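Local coordinates for DNA repair and recombination protein RadB (Thermococcus kodakarensis, PDB 2CVH) that probably takes part in DNA repair and homologous recombination as a RecA-like, DNA-binding protein with very weak ATPase activity that does not promote strand exchange, at residues A[40-45]-A[64-69]; A[164-169]-A[179-184]; A[93-98]-A[109-114]. All coordinates share one frame; numbering follows the deposited sequence.

Interaction 1. Residues A[40-45]-A[64-69]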
# COMPACT_ATOMS: atom_id res chain seq x y z
N THR A 40 -6.85 -6.26 -1.75
CA THR A 40 -6.78 -6.61 -0.33
C THR A 40 -8.00 -5.96 0.37
O THR A 40 -8.74 -6.63 1.07
CB THR A 40 -5.46 -6.12 0.29
OG1 THR A 40 -4.38 -6.69 -0.45
CG2 THR A 40 -5.35 -6.57 1.76
N GLY A 41 -8.23 -4.67 0.09
CA GLY A 41 -9.36 -3.97 0.67
C GLY A 41 -10.68 -4.63 0.28
O GLY A 41 -11.51 -4.96 1.13
N LEU A 42 -10.85 -4.88 -1.01
CA LEU A 42 -12.05 -5.51 -1.51
C LEU A 42 -12.40 -6.84 -0.81
O LEU A 42 -13.53 -7.04 -0.35
CB LEU A 42 -11.92 -5.69 -3.03
CG LEU A 42 -13.01 -6.21 -3.97
CD1 LEU A 42 -12.78 -7.66 -4.29
CD2 LEU A 42 -14.43 -5.95 -3.41
N LEU A 43 -11.43 -7.72 -0.67
CA LEU A 43 -11.66 -9.02 -0.05
C LEU A 43 -11.73 -9.02 1.49
O LEU A 43 -12.17 -10.02 2.08
CB LEU A 43 -10.61 -10.02 -0.54
CG LEU A 43 -10.47 -10.10 -2.07
CD1 LEU A 43 -9.36 -11.05 -2.43
CD2 LEU A 43 -11.78 -10.59 -2.70
N SER A 44 -11.30 -7.94 2.14
CA SER A 44 -11.37 -7.87 3.61
C SER A 44 -12.84 -7.86 4.07
O SER A 44 -13.18 -8.45 5.10
CB SER A 44 -10.64 -6.64 4.16
OG SER A 44 -11.29 -5.42 3.86
N GLY A 45 -13.72 -7.23 3.29
CA GLY A 45 -15.13 -7.20 3.63
C GLY A 45 -15.58 -6.11 4.58
O GLY A 45 -16.78 -6.00 4.89
N GLN A 64 -15.03 -3.42 -11.49
CA GLN A 64 -14.65 -4.51 -12.38
C GLN A 64 -14.17 -5.66 -11.53
O GLN A 64 -14.69 -6.78 -11.61
CB GLN A 64 -13.54 -4.07 -13.33
CG GLN A 64 -13.12 -5.16 -14.31
CD GLN A 64 -12.11 -4.67 -15.34
OE1 GLN A 64 -12.24 -4.96 -16.54
NE2 GLN A 64 -11.10 -3.92 -14.88
N MET A 65 -13.21 -5.37 -10.66
CA MET A 65 -12.66 -6.39 -9.78
C MET A 65 -13.74 -7.05 -8.93
O MET A 65 -13.80 -8.27 -8.84
CB MET A 65 -11.57 -5.78 -8.90
CG MET A 65 -10.38 -5.26 -9.70
SD MET A 65 -9.16 -4.34 -8.74
CE MET A 65 -9.06 -5.49 -7.32
N ALA A 66 -14.65 -6.25 -8.36
CA ALA A 66 -15.74 -6.79 -7.52
C ALA A 66 -16.65 -7.73 -8.33
O ALA A 66 -16.87 -8.87 -7.94
CB ALA A 66 -16.56 -5.64 -6.92
N GLU A 67 -17.12 -7.26 -9.48
CA GLU A 67 -18.00 -8.04 -10.34
C GLU A 67 -17.39 -9.33 -10.80
O GLU A 67 -17.99 -10.39 -10.61
CB GLU A 67 -18.39 -7.24 -11.58
CG GLU A 67 -19.43 -6.20 -11.35
CD GLU A 67 -19.62 -5.33 -12.55
OE1 GLU A 67 -20.73 -4.79 -12.72
OE2 GLU A 67 -18.67 -5.18 -13.34
N THR A 68 -16.19 -9.24 -11.39
CA THR A 68 -15.49 -10.41 -11.92
C THR A 68 -15.24 -11.50 -10.89
O THR A 68 -14.81 -12.60 -11.24
CB THR A 68 -14.16 -10.05 -12.58
OG1 THR A 68 -14.29 -8.84 -13.33
CG2 THR A 68 -13.80 -11.13 -13.56
N ARG A 69 -15.49 -11.20 -9.63
CA ARG A 69 -15.31 -12.17 -8.56
C ARG A 69 -16.68 -12.40 -7.90
O ARG A 69 -16.78 -12.94 -6.80
CB ARG A 69 -14.23 -11.63 -7.60
CG ARG A 69 -12.92 -11.26 -8.36
CD ARG A 69 -11.93 -10.37 -7.58
NE ARG A 69 -11.11 -11.17 -6.68
CZ ARG A 69 -9.89 -11.61 -6.97
NH1 ARG A 69 -9.31 -11.29 -8.12
NH2 ARG A 69 -9.29 -12.47 -6.15
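L42 and A66 make the apolar part of this meeting between helix 33-44 and helix 59-67. A methyl of L42, CD2, meets the CB of A66 at 4.1 Å, while its other methyl, CD1, lies 4.3 Å from CD of R69. With CG anti to the backbone N (chi1 -175°), L42 points at helix 59-67. A76 of helix 73-79 touches both L42 and A66, so the short alanine suits a place where three helices converge. M65 supplements the packing by reaching T35, L38 and Q39 earlier in helix 33-44.

The second kind of contact is a charged group brushing aliphatic carbon at a slant. R69 bends at chi3 and crosses L43 at about a right angle: L43 CD1 approaches R69 NH2 at 4.0 Å and L43 CD2 approaches R69 NE at 4.1 Å.

No hydrogen bond crosses between the segments; each has its own. S44 OG donates to G41 O (2.8 Å) in the carbonyl plane, on a lone pair, just before G45 leaves the helix with positive phi, a conformation that suits glycine. T68 OG1 bonds Q64 O from above the carbonyl plane.

The segments thus rely on dispersion and hydrophobic burial, and the arginine supplies greasy length here while R69 NH1 is held by the backbone carbonyl of R214.

Interaction 2. Residues A[164-169]-A[179-184]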
# COMPACT_ATOMS: atom_id res chain seq x y z
N THR A 164 21.28 2.81 -4.32
CA THR A 164 19.92 3.04 -3.88
C THR A 164 19.20 1.74 -4.22
O THR A 164 18.58 1.60 -5.28
CB THR A 164 19.31 4.25 -4.62
OG1 THR A 164 20.14 5.40 -4.42
CG2 THR A 164 17.91 4.54 -4.10
N LYS A 165 19.35 0.76 -3.32
CA LYS A 165 18.77 -0.56 -3.50
C LYS A 165 17.69 -0.94 -2.50
O LYS A 165 17.97 -1.55 -1.46
CB LYS A 165 19.89 -1.61 -3.50
CG LYS A 165 19.41 -3.06 -3.67
CD LYS A 165 18.84 -3.33 -5.06
CE LYS A 165 18.22 -4.71 -5.15
NZ LYS A 165 17.04 -4.84 -4.25
N PRO A 166 16.44 -0.53 -2.75
CA PRO A 166 15.94 0.29 -3.86
C PRO A 166 15.20 1.50 -3.30
O PRO A 166 15.19 2.58 -3.90
CB PRO A 166 14.99 -0.66 -4.59
CG PRO A 166 15.26 -2.03 -3.97
CD PRO A 166 15.51 -1.64 -2.54
N VAL A 167 14.54 1.28 -2.15
CA VAL A 167 13.79 2.30 -1.42
C VAL A 167 13.63 1.81 0.03
O VAL A 167 12.98 0.79 0.29
CB VAL A 167 12.38 2.58 -2.05
CG1 VAL A 167 11.49 3.31 -1.05
CG2 VAL A 167 12.50 3.44 -3.30
N ALA A 168 14.29 2.51 0.94
CA ALA A 168 14.27 2.24 2.38
C ALA A 168 15.03 3.37 3.08
O ALA A 168 16.21 3.23 3.41
CB ALA A 168 14.93 0.89 2.67
N GLU A 169 14.35 4.50 3.29
CA GLU A 169 14.94 5.69 3.92
C GLU A 169 15.16 5.69 5.44
O GLU A 169 14.42 6.33 6.20
CB GLU A 169 14.17 6.94 3.48
CG GLU A 169 12.65 6.80 3.55
CD GLU A 169 11.90 7.99 2.94
OE1 GLU A 169 10.74 7.79 2.51
OE2 GLU A 169 12.45 9.11 2.90
N ILE A 179 8.26 -4.74 3.87
CA ILE A 179 8.47 -4.00 2.64
C ILE A 179 8.43 -4.95 1.46
O ILE A 179 9.13 -5.97 1.44
CB ILE A 179 9.84 -3.25 2.64
CG1 ILE A 179 9.95 -2.32 3.86
CG2 ILE A 179 10.02 -2.45 1.36
CD1 ILE A 179 11.08 -1.31 3.79
N LEU A 180 7.57 -4.63 0.50
CA LEU A 180 7.42 -5.42 -0.71
C LEU A 180 7.75 -4.54 -1.92
O LEU A 180 7.23 -3.41 -2.05
CB LEU A 180 5.98 -5.90 -0.85
CG LEU A 180 5.50 -7.26 -0.38
CD1 LEU A 180 4.01 -7.35 -0.68
CD2 LEU A 180 6.24 -8.35 -1.11
N ARG A 181 8.61 -5.05 -2.80
CA ARG A 181 8.97 -4.31 -4.01
C ARG A 181 8.24 -5.04 -5.15
O ARG A 181 8.24 -6.28 -5.19
CB ARG A 181 10.48 -4.36 -4.26
CG ARG A 181 10.92 -3.46 -5.41
CD ARG A 181 12.41 -3.64 -5.75
NE ARG A 181 12.67 -4.85 -6.53
CZ ARG A 181 13.61 -5.75 -6.25
NH1 ARG A 181 14.41 -5.59 -5.20
NH2 ARG A 181 13.78 -6.81 -7.04
N LEU A 182 7.58 -4.29 -6.02
CA LEU A 182 6.90 -4.95 -7.12
C LEU A 182 7.62 -4.57 -8.40
O LEU A 182 7.90 -3.40 -8.65
CB LEU A 182 5.43 -4.51 -7.18
CG LEU A 182 4.55 -4.59 -5.94
CD1 LEU A 182 3.14 -4.30 -6.40
CD2 LEU A 182 4.60 -5.93 -5.26
N ASP A 183 7.98 -5.57 -9.19
CA ASP A 183 8.66 -5.29 -10.45
C ASP A 183 7.86 -5.86 -11.60
O ASP A 183 7.15 -6.87 -11.43
CB ASP A 183 10.05 -5.95 -10.48
CG ASP A 183 10.97 -5.41 -9.42
OD1 ASP A 183 11.06 -4.17 -9.25
OD2 ASP A 183 11.61 -6.24 -8.76
N LYS A 184 8.06 -5.27 -12.78
CA LYS A 184 7.38 -5.72 -14.00
C LYS A 184 8.20 -6.73 -14.78
O LYS A 184 9.39 -6.50 -15.00
CB LYS A 184 7.14 -4.55 -14.93
CG LYS A 184 6.29 -3.47 -14.39
CD LYS A 184 6.17 -2.38 -15.41
CE LYS A 184 5.22 -1.32 -14.93
NZ LYS A 184 5.20 -0.13 -15.83
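P166 packs against the aliphatic part of R181, its ring atom CG 3.7 Å from R181 CD, and the two side chains cross at about a right angle. Beside it K165 sends its ammonium toward the guanidinium, with K165 NZ modelled 2.9 Å from R181 NH1. Both are donors, so this is no hydrogen bond, and the spacing is doubtful in a poorly ordered loop. E196 of strand 190-197 probably offsets the like charges: its carboxylate forms a salt bridge with R181 NH1 and a long, weak ion pair with K165 NZ.

Bent at chi3 (78°), R181 turns its guanidinium side-on to D183 of the same strand. R181 NE and R181 NH2 each donate to D183 OD2 at 2.8 Å, meeting its syn lone pair almost in the guanidinium plane; R181 NE also reaches OD1 weakly. Replacing R181 with leucine would probably leave the D183 and E196 carboxylates without their shared cation and P166 CG without the methylene it packs against.

Farther out, Y26 of strand 22-26 touches both P166 and R181. The loop probably corresponds in position to the DNA-binding L2 loop of RecA-like proteins, and R181 approaches but does not touch the predicted P-loop. Arginine suits this place by offering methylene to the proline and its head to two carboxylates; a local charge network probably governs the contact, the poorly ordered loop meeting the strand through few atoms.

Interaction 3. Residues A[93-98]-A[109-114]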
# COMPACT_ATOMS: atom_id res chain seq x y z
N ARG A 93 -3.02 16.43 7.59
CA ARG A 93 -4.29 16.75 8.25
C ARG A 93 -5.27 15.58 8.14
O ARG A 93 -5.99 15.26 9.09
CB ARG A 93 -4.92 17.99 7.62
CG ARG A 93 -3.91 19.09 7.35
CD ARG A 93 -4.55 20.29 6.66
NE ARG A 93 -3.55 21.18 6.09
CZ ARG A 93 -3.69 21.86 4.96
NH1 ARG A 93 -4.81 21.75 4.24
NH2 ARG A 93 -2.72 22.65 4.54
N VAL A 94 -5.24 14.94 6.97
CA VAL A 94 -6.09 13.79 6.66
C VAL A 94 -5.64 12.62 7.52
O VAL A 94 -6.46 11.92 8.11
CB VAL A 94 -5.96 13.42 5.15
CG1 VAL A 94 -6.49 12.00 4.90
CG2 VAL A 94 -6.71 14.43 4.30
N ILE A 95 -4.32 12.41 7.58
CA ILE A 95 -3.77 11.32 8.37
C ILE A 95 -4.11 11.58 9.83
O ILE A 95 -4.52 10.67 10.55
CB ILE A 95 -2.27 11.16 8.12
CG1 ILE A 95 -2.07 10.64 6.69
CG2 ILE A 95 -1.68 10.18 9.11
CD1 ILE A 95 -0.65 10.47 6.29
N GLY A 96 -4.02 12.85 10.22
CA GLY A 96 -4.36 13.22 11.58
C GLY A 96 -5.83 12.92 11.82
O GLY A 96 -6.18 12.28 12.82
N SER A 97 -6.68 13.30 10.86
CA SER A 97 -8.12 13.06 10.98
C SER A 97 -8.41 11.57 11.14
O SER A 97 -9.27 11.16 11.95
CB SER A 97 -8.87 13.63 9.76
OG SER A 97 -8.77 12.79 8.60
N LEU A 98 -7.65 10.76 10.40
CA LEU A 98 -7.80 9.32 10.41
C LEU A 98 -7.80 8.72 11.80
O LEU A 98 -8.39 7.65 12.03
CB LEU A 98 -6.71 8.66 9.57
CG LEU A 98 -6.87 8.74 8.05
CD1 LEU A 98 -5.83 7.85 7.41
CD2 LEU A 98 -8.27 8.29 7.65
N VAL A 109 -6.19 0.36 6.08
CA VAL A 109 -5.92 1.76 5.78
C VAL A 109 -4.92 1.68 4.62
O VAL A 109 -4.05 0.81 4.63
CB VAL A 109 -5.25 2.54 6.99
CG1 VAL A 109 -4.94 3.98 6.60
CG2 VAL A 109 -6.16 2.52 8.22
N VAL A 110 -5.05 2.57 3.64
CA VAL A 110 -4.15 2.60 2.50
C VAL A 110 -3.81 4.05 2.28
O VAL A 110 -4.71 4.89 2.29
CB VAL A 110 -4.80 2.07 1.18
CG1 VAL A 110 -3.80 2.18 0.03
CG2 VAL A 110 -5.29 0.61 1.34
N VAL A 111 -2.53 4.36 2.19
CA VAL A 111 -2.13 5.74 1.92
C VAL A 111 -1.43 5.66 0.58
O VAL A 111 -0.66 4.73 0.33
CB VAL A 111 -1.20 6.32 3.02
CG1 VAL A 111 -0.92 7.79 2.71
CG2 VAL A 111 -1.87 6.20 4.40
N ASP A 112 -1.72 6.60 -0.31
CA ASP A 112 -1.14 6.58 -1.64
C ASP A 112 -0.92 8.00 -2.10
O ASP A 112 -1.80 8.60 -2.70
CB ASP A 112 -2.13 5.85 -2.58
CG ASP A 112 -1.60 5.65 -3.99
OD1 ASP A 112 -0.55 6.22 -4.37
OD2 ASP A 112 -2.26 4.90 -4.74
N SER A 113 0.28 8.53 -1.91
CA SER A 113 1.40 7.81 -1.33
C SER A 113 2.13 8.77 -0.42
O SER A 113 2.15 8.59 0.79
CB SER A 113 2.34 7.37 -2.46
OG SER A 113 2.67 8.45 -3.31
N ILE A 114 2.71 9.80 -1.04
CA ILE A 114 3.47 10.92 -0.45
C ILE A 114 4.98 10.98 -0.77
O ILE A 114 5.83 10.58 0.04
CB ILE A 114 3.19 11.17 1.08
CG1 ILE A 114 3.55 12.62 1.44
CG2 ILE A 114 3.98 10.20 1.99
CD1 ILE A 114 3.35 12.97 2.88
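L98 and V109 form the closer of two hydrophobic meetings between helix 90-101 and strand 106-112. The methyl L98 CD1 lies 4.1 Å from V109 CG1, and the two side chains run antiparallel alongside each other. CG1 of V109 is anti to its own backbone N (chi1 177°); the extended torsion carries that methyl out from the strand to meet the leucine. One turn back on the helix, I95 CD1 only grazes V111 CG1 at 4.5 Å.

The buried side is completed by neighbours. I95 also leans on Q134 and V137 of helix 128-145 and L98 on I141 of the same helix, while L98 reaches A49 and V51 of strand 47-52. V109 and V111 face helix 90-101; V110 between them faces the other way, onto Y50 and I152. Valine, branched at CB, suits these extended positions, and the longer leucine and isoleucine span the layer from helix to sheet.

The outward side of the helix is looser and polar. G96 and S97 are partly exposed and R93 exposed, none of them meeting the strand. S97 OG donates back to V94 O, an oxygen that also accepts L98 N.

Strand 106-112 ends in D112 followed by a cis peptide bond, consistent with the Walker B strand of RecA-like ATPases. Apolar throughout, this contact joins helix to sheet by burial of methyl groups, without a directional bond across it.

Overall arrangement
All three contacts belong to one RecA-like domain built round a mixed sheet, but none touches another. Interactions 2 and 3 both reach that sheet, with centres about 21 Å apart and nearest atoms about 6 Å apart. Interaction 1, between helices, has its centre about 26 Å from that of interaction 2, on the opposite side of the chain's centre, and about 22 Å from that of interaction 3. The predicted ATP-binding P-loop relates them: the R181 side chain lies about 6 Å from that of G27, whereas those of L42 and V111 are each about 11 Å from that of T34. Interaction 2 thus borders the probable nucleotide site, and interactions 1 and 3 lie farther off.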